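Local atomic coordinates of metallo-beta-lactamase domain-containing protein (Enterococcus faecalis, PDB entry 2AZ4), a protein that is of unknown function but binds two zinc ions in a metallo-beta-lactamase fold and may, like relatives, act as a hydrolase, possibly an RNA-binding exonuclease. Residues V9-G14 against V399-H404; G20-V25 against P61-L66; A174-T179 against E205-T210; L213-V218 against K390-I395. All coordinates share one frame; numbering follows the deposited sequence.

Contact 1: residues V9-G14 against V399-H404; sequences VTFHSG and VLVPIH. With ZN (zinc ion), chain D.
G14 and H404 lie beside the dinuclear zinc site and are linked by a water. It accepts a hydrogen bond from H404 ND1 (2.7 Å), lying in the imidazole plane at the ring edge, and donates one to G14 O (2.8 Å). While ND1 holds this water, the other ring nitrogen, H404 NE2, binds zinc at 2.3 Å. Two waters and the side chains of D96, H97 and D189 complete this ion's coordination, D189 also binding the second zinc. Strands 7-13 and 399-403 belong to the two different sheets of the metallo-beta-lactamase sandwich, and behind the site the layers meet through apolar groups. F11 points its ring across the interface, and F11 CZ rests 3.8 Å from V401 CG1, the two side chains coming from opposite directions. I403 crosses F11 at about a right angle, its branch methyl CG2 lying 4.1 Å from F11 CE1. With CG1 of I403 in the crowded position between N and C (chi1 57°), it is the branch methyl CG2, anti to the carbonyl carbon, that is directed at the F11 ring. I23 of strand 22-27 packs against both F11 and I403.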
loop_
_atom_site.group_PDB
_atom_site.type_symbol
_atom_site.label_atom_id
_atom_site.label_comp_id
_atom_site.label_asym_id
_atom_site.label_seq_id
_atom_site.Cartn_x
_atom_site.Cartn_y
_atom_site.Cartn_z
ATOM N N VAL A 9 -21.331 -8.637 9.180
ATOM C CA VAL A 9 -20.340 -7.947 8.367
ATOM C C VAL A 9 -21.011 -6.786 7.622
ATOM O O VAL A 9 -22.006 -6.995 6.923
ATOM C CB VAL A 9 -19.714 -8.901 7.309
ATOM C CG1 VAL A 9 -18.521 -8.268 6.639
ATOM C CG2 VAL A 9 -19.320 -10.250 7.914
ATOM N N THR A 10 -20.467 -5.577 7.755
ATOM C CA THR A 10 -21.032 -4.388 7.126
ATOM C C THR A 10 -20.004 -3.762 6.226
ATOM O O THR A 10 -18.877 -3.501 6.664
ATOM C CB THR A 10 -21.434 -3.293 8.127
ATOM O OG1 THR A 10 -22.261 -3.832 9.155
ATOM C CG2 THR A 10 -22.208 -2.167 7.418
ATOM N N PHE A 11 -20.403 -3.489 4.990
ATOM C CA PHE A 11 -19.535 -2.861 3.993
ATOM C C PHE A 11 -19.780 -1.360 3.952
ATOM O O PHE A 11 -20.526 -0.839 3.113
ATOM C CB PHE A 11 -19.705 -3.537 2.629
ATOM C CG PHE A 11 -19.335 -4.990 2.658
ATOM C CD1 PHE A 11 -18.030 -5.403 2.319
ATOM C CD2 PHE A 11 -20.266 -5.954 3.082
ATOM C CE1 PHE A 11 -17.669 -6.747 2.394
ATOM C CE2 PHE A 11 -19.910 -7.303 3.159
ATOM C CZ PHE A 11 -18.605 -7.701 2.816
ATOM N N HIS A 12 -19.158 -0.675 4.910
ATOM C CA HIS A 12 -19.356 0.756 5.103
ATOM C C HIS A 12 -18.890 1.607 3.948
ATOM O O HIS A 12 -19.523 2.610 3.647
ATOM C CB HIS A 12 -18.651 1.210 6.399
ATOM C CG HIS A 12 -19.306 0.705 7.653
ATOM N ND1 HIS A 12 -20.555 1.129 8.060
ATOM C CD2 HIS A 12 -18.879 -0.168 8.599
ATOM C CE1 HIS A 12 -20.869 0.540 9.202
ATOM N NE2 HIS A 12 -19.877 -0.269 9.539
ATOM N N SER A 13 -17.787 1.220 3.292
ATOM C CA SER A 13 -17.098 2.123 2.376
ATOM C C SER A 13 -16.188 1.371 1.426
ATOM O O SER A 13 -15.783 0.249 1.700
ATOM C CB SER A 13 -16.251 3.107 3.201
ATOM O OG SER A 13 -15.728 4.156 2.423
ATOM N N GLY A 14 -15.841 1.993 0.314
ATOM C CA GLY A 14 -14.857 1.382 -0.590
ATOM C C GLY A 14 -15.412 0.494 -1.679
ATOM O O GLY A 14 -14.655 -0.186 -2.379
ATOM N N VAL A 399 -18.168 -18.783 0.317
ATOM C CA VAL A 399 -18.752 -17.581 -0.254
ATOM C C VAL A 399 -17.626 -16.594 -0.559
ATOM O O VAL A 399 -16.765 -16.339 0.289
ATOM C CB VAL A 399 -19.760 -16.896 0.702
ATOM C CG1 VAL A 399 -20.406 -15.711 -0.000
ATOM C CG2 VAL A 399 -20.852 -17.883 1.206
ATOM N N LEU A 400 -17.648 -16.050 -1.770
ATOM C CA LEU A 400 -16.666 -15.068 -2.232
ATOM C C LEU A 400 -17.315 -13.693 -2.305
ATOM O O LEU A 400 -18.417 -13.551 -2.867
ATOM C CB LEU A 400 -16.151 -15.488 -3.617
ATOM C CG LEU A 400 -14.843 -15.050 -4.313
ATOM C CD1 LEU A 400 -15.124 -14.349 -5.619
ATOM C CD2 LEU A 400 -13.798 -14.300 -3.452
ATOM N N VAL A 401 -16.640 -12.678 -1.744
ATOM C CA VAL A 401 -17.095 -11.301 -1.863
ATOM C C VAL A 401 -16.032 -10.438 -2.564
ATOM O O VAL A 401 -15.063 -10.044 -1.912
ATOM C CB VAL A 401 -17.380 -10.669 -0.453
ATOM C CG1 VAL A 401 -18.002 -9.268 -0.591
ATOM C CG2 VAL A 401 -18.244 -11.554 0.375
ATOM N N PRO A 402 -16.183 -10.156 -3.882
ATOM C CA PRO A 402 -15.238 -9.214 -4.471
ATOM C C PRO A 402 -15.351 -7.816 -3.857
ATOM O O PRO A 402 -16.467 -7.320 -3.602
ATOM C CB PRO A 402 -15.641 -9.183 -5.948
ATOM C CG PRO A 402 -16.388 -10.501 -6.162
ATOM C CD PRO A 402 -17.121 -10.676 -4.895
ATOM N N ILE A 403 -14.185 -7.223 -3.590
ATOM C CA ILE A 403 -14.063 -5.852 -3.098
ATOM C C ILE A 403 -12.830 -5.250 -3.755
ATOM O O ILE A 403 -12.113 -5.953 -4.448
ATOM C CB ILE A 403 -13.901 -5.795 -1.569
ATOM C CG1 ILE A 403 -12.666 -6.619 -1.125
ATOM C CG2 ILE A 403 -15.204 -6.196 -0.885
ATOM C CD1 ILE A 403 -12.292 -6.464 0.336
ATOM N N HIS A 404 -12.617 -3.947 -3.559
ATOM C CA HIS A 404 -11.437 -3.265 -4.083
ATOM C C HIS A 404 -11.315 -3.583 -5.586
ATOM O O HIS A 404 -10.289 -4.091 -6.056
ATOM C CB HIS A 404 -10.197 -3.723 -3.286
ATOM C CG HIS A 404 -9.140 -2.679 -3.122
ATOM N ND1 HIS A 404 -9.418 -1.393 -2.708
ATOM C CD2 HIS A 404 -7.796 -2.748 -3.265
ATOM C CE1 HIS A 404 -8.288 -0.710 -2.624
ATOM N NE2 HIS A 404 -7.291 -1.512 -2.959
HETATM ZN ZN ZN D . -5.129 -1.012 -2.387
HETATM O O HOH W 1 -11.825 -0.347 -2.141
HETATM O O HOH W 2 -13.957 -2.438 -1.717
HETATM O O HOH W 3 -3.097 0.125 -2.188
HETATM O O HOH W 4 -4.479 -0.785 -4.624
#

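Contact 2: residues G20-V25 against P61-L66; sequences GTVIEV and PELKDL
The one ring in this contact, the pyrrolidine of P61, is puckered rather than truly flat, and it meets V22 at its CG corner: P61 CG stands 4.3 Å from V22 CB, while the ring also touches H12 of the adjacent strand. This is the outer face of one sheet of the metallo-beta-lactamase sandwich, where an irregular loop, 61-66, crosses over strand 22-27 at V22 and sets two apolar side chains against it. No hydrogen bond joins the two segments, and the interface is entirely apolar. V22 is the side chain of the strand that touches the loop, and it takes two partners at once. Its CG1 is anti to the backbone N (chi1 179°), which carries this methyl toward L63, and V22 CG1 lies 4.4 Å from L63 CD1. P61 and L63 thus pack on a single valine with E62 between them directed elsewhere, the alternation expected of an extended chain. L63 reaches H12 as well, so the loop spans two neighbouring strands. The next two residues, K64 and D65, are charged. The carboxylate of D65 is met by the amino group of K64, which has a second acidic partner in D82. In that salt bridge the aspartate uses the lone pair on the side away from its other oxygen, with K64 NZ 2.8 Å from D65 OD2.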
loop_
_atom_site.group_PDB
_atom_site.type_symbol
_atom_site.label_atom_id
_atom_site.label_comp_id
_atom_site.label_asym_id
_atom_site.label_seq_id
_atom_site.Cartn_x
_atom_site.Cartn_y
_atom_site.Cartn_z
ATOM N N GLY A 20 -10.384 3.023 0.060
ATOM C CA GLY A 20 -11.334 3.405 1.099
ATOM C C GLY A 20 -12.204 2.273 1.592
ATOM O O GLY A 20 -13.280 2.535 2.143
ATOM N N THR A 21 -11.743 1.026 1.421
ATOM C CA THR A 21 -12.411 -0.128 2.060
ATOM C C THR A 21 -12.482 0.034 3.564
ATOM O O THR A 21 -11.459 0.170 4.241
ATOM C CB THR A 21 -11.717 -1.470 1.758
ATOM O OG1 THR A 21 -11.689 -1.684 0.350
ATOM C CG2 THR A 21 -12.483 -2.626 2.366
ATOM N N VAL A 22 -13.700 0.048 4.092
ATOM C CA VAL A 22 -13.882 0.025 5.530
ATOM C C VAL A 22 -14.998 -0.978 5.766
ATOM O O VAL A 22 -16.152 -0.759 5.365
ATOM C CB VAL A 22 -14.253 1.412 6.124
ATOM C CG1 VAL A 22 -14.456 1.315 7.626
ATOM C CG2 VAL A 22 -13.187 2.484 5.774
ATOM N N ILE A 23 -14.635 -2.084 6.397
ATOM C CA ILE A 23 -15.568 -3.135 6.696
ATOM C C ILE A 23 -15.578 -3.286 8.194
ATOM O O ILE A 23 -14.532 -3.164 8.840
ATOM C CB ILE A 23 -15.147 -4.460 5.982
ATOM C CG1 ILE A 23 -15.261 -4.278 4.454
ATOM C CG2 ILE A 23 -15.920 -5.645 6.492
ATOM C CD1 ILE A 23 -14.482 -5.323 3.638
ATOM N N GLU A 24 -16.771 -3.539 8.718
ATOM C CA GLU A 24 -16.991 -3.855 10.115
ATOM C C GLU A 24 -17.408 -5.301 10.281
ATOM O O GLU A 24 -18.231 -5.822 9.517
ATOM C CB GLU A 24 -18.082 -2.960 10.700
ATOM C CG GLU A 24 -18.381 -3.250 12.156
ATOM C CD GLU A 24 -19.502 -2.383 12.707
ATOM O OE1 GLU A 24 -20.040 -1.550 11.955
ATOM O OE2 GLU A 24 -19.850 -2.540 13.893
ATOM N N VAL A 25 -16.833 -5.940 11.284
ATOM C CA VAL A 25 -17.251 -7.260 11.709
ATOM C C VAL A 25 -17.642 -7.125 13.164
ATOM O O VAL A 25 -16.836 -6.684 13.983
ATOM C CB VAL A 25 -16.157 -8.345 11.526
ATOM C CG1 VAL A 25 -16.683 -9.705 12.015
ATOM C CG2 VAL A 25 -15.768 -8.463 10.050
ATOM N N PRO A 61 -17.103 6.829 5.554
ATOM C CA PRO A 61 -18.456 6.488 5.982
ATOM C C PRO A 61 -18.859 7.178 7.284
ATOM O O PRO A 61 -17.994 7.583 8.063
ATOM C CB PRO A 61 -18.362 4.971 6.198
ATOM C CG PRO A 61 -16.951 4.758 6.689
ATOM C CD PRO A 61 -16.111 5.812 5.970
ATOM N N GLU A 62 -20.171 7.283 7.514
ATOM C CA GLU A 62 -20.737 7.651 8.807
ATOM C C GLU A 62 -20.518 6.502 9.761
ATOM O O GLU A 62 -20.922 5.375 9.468
ATOM C CB GLU A 62 -22.248 7.879 8.667
ATOM C CG GLU A 62 -22.621 9.068 7.818
ATOM C CD GLU A 62 -22.988 10.321 8.643
ATOM O OE1 GLU A 62 -23.547 11.261 8.039
ATOM O OE2 GLU A 62 -22.736 10.382 9.873
ATOM N N LEU A 63 -19.868 6.757 10.892
ATOM C CA LEU A 63 -19.538 5.679 11.818
ATOM C C LEU A 63 -19.814 6.132 13.236
ATOM O O LEU A 63 -19.527 7.267 13.596
ATOM C CB LEU A 63 -18.078 5.229 11.671
ATOM C CG LEU A 63 -17.588 4.552 10.375
ATOM C CD1 LEU A 63 -16.052 4.391 10.371
ATOM C CD2 LEU A 63 -18.236 3.205 10.157
ATOM N N LYS A 64 -20.361 5.234 14.048
ATOM C CA LYS A 64 -20.735 5.611 15.401
ATOM C C LYS A 64 -19.597 5.282 16.334
ATOM O O LYS A 64 -19.093 4.158 16.315
ATOM C CB LYS A 64 -22.016 4.884 15.829
ATOM C CG LYS A 64 -22.455 5.186 17.256
ATOM C CD LYS A 64 -23.615 4.274 17.662
ATOM C CE LYS A 64 -23.762 4.203 19.178
ATOM N NZ LYS A 64 -22.569 3.592 19.853
ATOM N N ASP A 65 -19.212 6.264 17.154
ATOM C CA ASP A 65 -18.231 6.087 18.233
ATOM C C ASP A 65 -16.935 5.409 17.772
ATOM O O ASP A 65 -16.469 4.444 18.373
ATOM C CB ASP A 65 -18.856 5.334 19.412
ATOM C CG ASP A 65 -19.819 6.202 20.222
ATOM O OD1 ASP A 65 -19.489 7.376 20.545
ATOM O OD2 ASP A 65 -20.917 5.704 20.552
ATOM N N LEU A 66 -16.382 5.919 16.681
ATOM C CA LEU A 66 -15.118 5.461 16.143
ATOM C C LEU A 66 -14.195 6.643 15.827
ATOM O O LEU A 66 -12.984 6.571 16.063
ATOM C CB LEU A 66 -15.343 4.563 14.911
ATOM C CG LEU A 66 -14.166 3.662 14.484
ATOM C CD1 LEU A 66 -13.869 2.538 15.461
ATOM C CD2 LEU A 66 -14.330 3.094 13.076
#

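Contact 3: residues A174-T179 against E205-T210; sequences ALLIRT and EKAKHT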
loop_
_atom_site.group_PDB
_atom_site.type_symbol
_atom_site.label_atom_id
_atom_site.label_comp_id
_atom_site.label_asym_id
_atom_site.label_seq_id
_atom_site.Cartn_x
_atom_site.Cartn_y
_atom_site.Cartn_z
ATOM N N ALA A 174 -2.996 -9.973 5.519
ATOM C CA ALA A 174 -4.396 -10.352 5.381
ATOM C C ALA A 174 -4.907 -10.686 6.784
ATOM O O ALA A 174 -4.112 -10.869 7.730
ATOM C CB ALA A 174 -4.517 -11.569 4.468
ATOM N N LEU A 175 -6.225 -10.734 6.949
ATOM C CA LEU A 175 -6.784 -10.984 8.275
ATOM C C LEU A 175 -7.599 -12.259 8.215
ATOM O O LEU A 175 -8.384 -12.450 7.270
ATOM C CB LEU A 175 -7.662 -9.808 8.731
ATOM C CG LEU A 175 -7.068 -8.387 8.669
ATOM C CD1 LEU A 175 -8.119 -7.402 9.128
ATOM C CD2 LEU A 175 -5.788 -8.255 9.561
ATOM N N LEU A 176 -7.391 -13.143 9.193
ATOM C CA LEU A 176 -8.248 -14.302 9.360
ATOM C C LEU A 176 -9.051 -14.026 10.612
ATOM O O LEU A 176 -8.485 -13.871 11.698
ATOM C CB LEU A 176 -7.455 -15.596 9.538
ATOM C CG LEU A 176 -6.476 -16.064 8.466
ATOM C CD1 LEU A 176 -5.952 -17.398 8.917
ATOM C CD2 LEU A 176 -7.135 -16.205 7.148
ATOM N N ILE A 177 -10.364 -13.966 10.454
ATOM C CA ILE A 177 -11.252 -13.493 11.518
ATOM C C ILE A 177 -12.189 -14.593 12.026
ATOM O O ILE A 177 -12.932 -15.173 11.251
ATOM C CB ILE A 177 -12.055 -12.264 11.013
ATOM C CG1 ILE A 177 -11.092 -11.131 10.636
ATOM C CG2 ILE A 177 -13.083 -11.764 12.076
ATOM C CD1 ILE A 177 -11.590 -10.259 9.457
ATOM N N ARG A 178 -12.155 -14.876 13.324
ATOM C CA ARG A 178 -13.051 -15.882 13.862
ATOM C C ARG A 178 -13.934 -15.348 14.979
ATOM O O ARG A 178 -13.460 -14.625 15.860
ATOM C CB ARG A 178 -12.268 -17.118 14.327
ATOM C CG ARG A 178 -11.695 -17.895 13.154
ATOM C CD ARG A 178 -10.918 -19.077 13.652
ATOM N NE ARG A 178 -9.671 -19.265 12.921
ATOM C CZ ARG A 178 -9.496 -20.120 11.917
ATOM N NH1 ARG A 178 -10.498 -20.878 11.489
ATOM N NH2 ARG A 178 -8.306 -20.204 11.338
ATOM N N THR A 179 -15.223 -15.672 14.889
ATOM C CA THR A 179 -16.142 -15.639 16.036
ATOM C C THR A 179 -16.461 -17.109 16.357
ATOM O O THR A 179 -16.093 -17.999 15.573
ATOM C CB THR A 179 -17.416 -14.851 15.715
ATOM O OG1 THR A 179 -18.127 -15.485 14.644
ATOM C CG2 THR A 179 -17.070 -13.430 15.282
ATOM N N GLU A 205 -3.360 -21.419 2.419
ATOM C CA GLU A 205 -3.468 -22.625 3.251
ATOM C C GLU A 205 -4.145 -22.367 4.598
ATOM O O GLU A 205 -4.918 -23.203 5.089
ATOM C CB GLU A 205 -2.094 -23.241 3.483
ATOM C CG GLU A 205 -2.097 -24.496 4.379
ATOM C CD GLU A 205 -3.043 -25.592 3.850
ATOM O OE1 GLU A 205 -2.690 -26.222 2.817
ATOM O OE2 GLU A 205 -4.138 -25.811 4.454
ATOM N N LYS A 206 -3.830 -21.234 5.213
ATOM C CA LYS A 206 -4.490 -20.842 6.456
ATOM C C LYS A 206 -5.946 -20.460 6.187
ATOM O O LYS A 206 -6.820 -20.645 7.042
ATOM C CB LYS A 206 -3.748 -19.673 7.087
ATOM C CG LYS A 206 -2.426 -20.038 7.731
ATOM C CD LYS A 206 -1.876 -18.832 8.530
ATOM C CE LYS A 206 -0.853 -19.250 9.560
ATOM N NZ LYS A 206 -1.460 -19.659 10.864
ATOM N N ALA A 207 -6.198 -19.930 4.993
ATOM C CA ALA A 207 -7.524 -19.424 4.641
ATOM C C ALA A 207 -8.442 -20.527 4.081
ATOM O O ALA A 207 -9.626 -20.288 3.865
ATOM C CB ALA A 207 -7.424 -18.278 3.644
ATOM N N LYS A 208 -7.872 -21.702 3.821
ATOM C CA LYS A 208 -8.606 -22.816 3.202
ATOM C C LYS A 208 -10.028 -22.949 3.792
ATOM O O LYS A 208 -10.176 -22.985 5.004
ATOM C CB LYS A 208 -7.841 -24.122 3.447
ATOM C CG LYS A 208 -8.260 -25.291 2.553
ATOM C CD LYS A 208 -7.364 -25.415 1.331
ATOM C CE LYS A 208 -8.034 -26.296 0.284
ATOM N NZ LYS A 208 -7.256 -26.350 -0.982
ATOM N N HIS A 209 -11.043 -23.005 2.937
ATOM C CA HIS A 209 -12.422 -23.342 3.349
ATOM C C HIS A 209 -13.096 -22.243 4.180
ATOM O O HIS A 209 -14.088 -22.500 4.896
ATOM C CB HIS A 209 -12.458 -24.682 4.119
ATOM C CG HIS A 209 -11.943 -25.845 3.330
ATOM N ND1 HIS A 209 -11.212 -26.869 3.902
ATOM C CD2 HIS A 209 -12.070 -26.160 2.016
ATOM C CE1 HIS A 209 -10.902 -27.757 2.973
ATOM N NE2 HIS A 209 -11.421 -27.356 1.825
ATOM N N THR A 210 -12.569 -21.018 4.091
ATOM C CA THR A 210 -13.174 -19.900 4.801
ATOM C C THR A 210 -14.626 -19.703 4.374
ATOM O O THR A 210 -14.962 -19.873 3.203
ATOM C CB THR A 210 -12.358 -18.578 4.646
ATOM O OG1 THR A 210 -12.870 -17.595 5.554
ATOM C CG2 THR A 210 -12.419 -18.034 3.242
HETATM O O HOH W 5 -6.472 -20.911 9.537
#
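L176, midway along strand 174-179, faces A207 of helix 197-207, their CA atoms 7.0 Å apart, and from A207 the chain reverses in a type II turn closed by T210 N bonding to A207 O at 3.0 Å. The leucine fills the angle between strand and helix with both of its methyls. L176 CD1 reaches the base of the lysine side chain, 3.7 Å from K206 CB, and L176 CD2 touches the neighbouring methyl, 4.1 Å from A207 CB. With CG anti to the carbonyl carbon of L176 (chi1 -59°), the fork straddles these two consecutive residues. L176 and K206 cross at about a right angle. The lysine touches with CB; the rest of its chain leads away, bends at its last torsion (chi4 -86°), and ends in a salt bridge with E161 of the adjacent strand 158-164. F183 and T185 of strand 182-186 and F203 of the helix also pack on L176. These elements form one helix-on-sheet layer of the metallo-beta-lactamase fold, away from the metal site. A water bridges the segments at their rim, donating to K206 O and receiving a weak bond from R178 NH2, in the guanidinium plane. R178 also makes a cation-pi contact with F183. The direct contact between strand and helix is therefore apolar, and the salt bridge to E161 may temper the like charges of R178 NH2 and K206 NZ, 6.9 Å apart.

Contact 4: residues L213-V218 against K390-I395; sequences LMMEGV and KIIALI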
loop_
_atom_site.group_PDB
_atom_site.type_symbol
_atom_site.label_atom_id
_atom_site.label_comp_id
_atom_site.label_asym_id
_atom_site.label_seq_id
_atom_site.Cartn_x
_atom_site.Cartn_y
_atom_site.Cartn_z
ATOM N N LEU A 213 -14.795 -15.066 1.985
ATOM C CA LEU A 213 -13.549 -14.505 1.492
ATOM C C LEU A 213 -13.790 -13.132 0.877
ATOM O O LEU A 213 -14.350 -13.027 -0.216
ATOM C CB LEU A 213 -12.915 -15.443 0.454
ATOM C CG LEU A 213 -11.589 -14.996 -0.197
ATOM C CD1 LEU A 213 -10.558 -14.825 0.877
ATOM C CD2 LEU A 213 -11.104 -16.040 -1.205
ATOM N N MET A 214 -13.360 -12.096 1.591
ATOM C CA MET A 214 -13.414 -10.715 1.130
ATOM C C MET A 214 -12.103 -10.402 0.402
ATOM O O MET A 214 -11.076 -10.198 1.034
ATOM C CB MET A 214 -13.678 -9.755 2.309
ATOM C CG MET A 214 -15.070 -9.963 2.974
ATOM S SD MET A 214 -15.310 -9.295 4.639
ATOM C CE MET A 214 -14.165 -10.317 5.550
ATOM N N MET A 215 -12.156 -10.385 -0.929
ATOM C CA MET A 215 -10.960 -10.389 -1.774
ATOM C C MET A 215 -10.889 -9.260 -2.798
ATOM O O MET A 215 -11.860 -8.994 -3.518
ATOM C CB MET A 215 -10.835 -11.754 -2.480
ATOM C CG MET A 215 -9.702 -11.869 -3.519
ATOM S SD MET A 215 -9.513 -13.605 -3.995
ATOM C CE MET A 215 -8.166 -13.487 -5.167
ATOM N N GLU A 216 -9.713 -8.628 -2.883
ATOM C CA GLU A 216 -9.435 -7.609 -3.881
ATOM C C GLU A 216 -9.562 -8.111 -5.327
ATOM O O GLU A 216 -9.411 -9.314 -5.611
ATOM C CB GLU A 216 -8.031 -7.010 -3.670
ATOM C CG GLU A 216 -6.912 -7.996 -3.928
ATOM C CD GLU A 216 -5.872 -7.449 -4.884
ATOM O OE1 GLU A 216 -4.745 -7.176 -4.430
ATOM O OE2 GLU A 216 -6.170 -7.301 -6.094
ATOM N N GLY A 217 -9.878 -7.175 -6.221
ATOM C CA GLY A 217 -9.978 -7.455 -7.647
ATOM C C GLY A 217 -9.428 -6.304 -8.459
ATOM O O GLY A 217 -10.055 -5.833 -9.414
ATOM N N VAL A 218 -8.237 -5.852 -8.092
ATOM C CA VAL A 218 -7.654 -4.674 -8.733
ATOM C C VAL A 218 -7.284 -4.938 -10.203
ATOM O O VAL A 218 -7.727 -4.196 -11.102
ATOM C CB VAL A 218 -6.456 -4.119 -7.927
ATOM C CG1 VAL A 218 -5.782 -2.977 -8.673
ATOM C CG2 VAL A 218 -6.921 -3.666 -6.539
ATOM N N LYS A 390 -6.172 -18.399 -9.224
ATOM C CA LYS A 390 -5.403 -19.415 -8.522
ATOM C C LYS A 390 -5.565 -19.286 -7.010
ATOM O O LYS A 390 -5.613 -20.287 -6.306
ATOM C CB LYS A 390 -3.920 -19.389 -8.911
ATOM C CG LYS A 390 -3.617 -20.048 -10.238
ATOM C CD LYS A 390 -2.312 -19.526 -10.865
ATOM C CE LYS A 390 -2.230 -19.990 -12.333
ATOM N NZ LYS A 390 -1.009 -19.516 -13.085
ATOM N N ILE A 391 -5.661 -18.054 -6.515
ATOM C CA ILE A 391 -5.790 -17.841 -5.071
ATOM C C ILE A 391 -7.120 -18.424 -4.610
ATOM O O ILE A 391 -7.163 -19.147 -3.637
ATOM C CB ILE A 391 -5.644 -16.345 -4.688
ATOM C CG1 ILE A 391 -4.166 -15.923 -4.826
ATOM C CG2 ILE A 391 -6.176 -16.088 -3.270
ATOM C CD1 ILE A 391 -3.913 -14.386 -4.879
ATOM N N ILE A 392 -8.182 -18.118 -5.345
ATOM C CA ILE A 392 -9.530 -18.653 -5.057
ATOM C C ILE A 392 -9.515 -20.180 -5.123
ATOM O O ILE A 392 -10.066 -20.839 -4.243
ATOM C CB ILE A 392 -10.583 -18.077 -6.025
ATOM C CG1 ILE A 392 -10.697 -16.552 -5.841
ATOM C CG2 ILE A 392 -11.974 -18.782 -5.842
ATOM C CD1 ILE A 392 -11.267 -15.815 -7.012
ATOM N N ALA A 393 -8.831 -20.732 -6.133
ATOM C CA ALA A 393 -8.672 -22.188 -6.246
ATOM C C ALA A 393 -7.968 -22.801 -5.032
ATOM O O ALA A 393 -8.423 -23.818 -4.508
ATOM C CB ALA A 393 -7.967 -22.570 -7.557
ATOM N N LEU A 394 -6.879 -22.186 -4.559
ATOM C CA LEU A 394 -6.188 -22.692 -3.372
ATOM C C LEU A 394 -7.018 -22.620 -2.095
ATOM O O LEU A 394 -6.938 -23.517 -1.257
ATOM C CB LEU A 394 -4.825 -22.008 -3.172
ATOM C CG LEU A 394 -3.703 -22.348 -4.156
ATOM C CD1 LEU A 394 -2.699 -21.210 -4.171
ATOM C CD2 LEU A 394 -3.042 -23.660 -3.788
ATOM N N ILE A 395 -7.824 -21.575 -1.952
ATOM C CA ILE A 395 -8.620 -21.383 -0.732
ATOM C C ILE A 395 -9.953 -22.164 -0.740
ATOM O O ILE A 395 -10.345 -22.712 0.282
ATOM C CB ILE A 395 -8.904 -19.874 -0.493
ATOM C CG1 ILE A 395 -7.621 -19.145 -0.078
ATOM C CG2 ILE A 395 -10.016 -19.663 0.526
ATOM C CD1 ILE A 395 -7.695 -17.631 -0.263
#
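M215 leaves its strand with CG anti to the backbone N (chi1 174°) and stays extended out to its methyl, and L213 starts the same way (chi1 179°); two residues apart, both lie on the same face of strand 212-216, and these torsions carry them out to helix 385-395. This is an outer layer of the metallo-beta-lactamase sandwich, with the helix running nearly antiparallel to the strand (163°) and the axes of the two short segments 11.2 Å apart at closest approach. The helix presents I391 and I395, one turn apart, with I392 beside them. L213 and I395 meet tip to tip: L213 CD2 comes 3.9 Å from I395 CD1, and the same leucine methyl also nears the isoleucine branch CG2. Two residues further along the strand, the methionine lies obliquely across two isoleucines. Its methyl is set against the branch of one, M215 CE being 3.8 Å from I391 CG2, and its sulfur lies against the other. No polar atom takes part, so the fit depends on the shapes of flexible and branched chains. L400 of the adjacent strand 399-403 touches both L213 and M215, while A207 and C204 of helix 197-207 close in on I395 and I391. Next along the chain, E216 OE1 bonds H382 and L190 N, and E216 OE2 accepts a hydrogen bond from V218 N at 3.2 Å. Against the second isoleucine, M215 SD sits 3.7 Å from I392 CG1.

How the contacts relate
The four contacts build up the zinc-bearing sandwich from its two sheets outward. Contacts 1 and 2 share a sheet, where H12 NE2 lies 2.7 Å from E24 OE1, a probable hydrogen bond between neighbouring strands. Contacts 1 and 4 join in the other sheet, V401 N lying 2.8 Å from L213 O. Contact 3 reaches this second sheet too, and meets contact 4 where the two helix-bearing segments adjoin, with H209 N 2.8 Å from I395 O. Across the middle, I23 packs on M214 and V25 on I177. Contact 1 alone binds metal; the side chains of V22 and M215 each lie about 12 Å from a zinc ion.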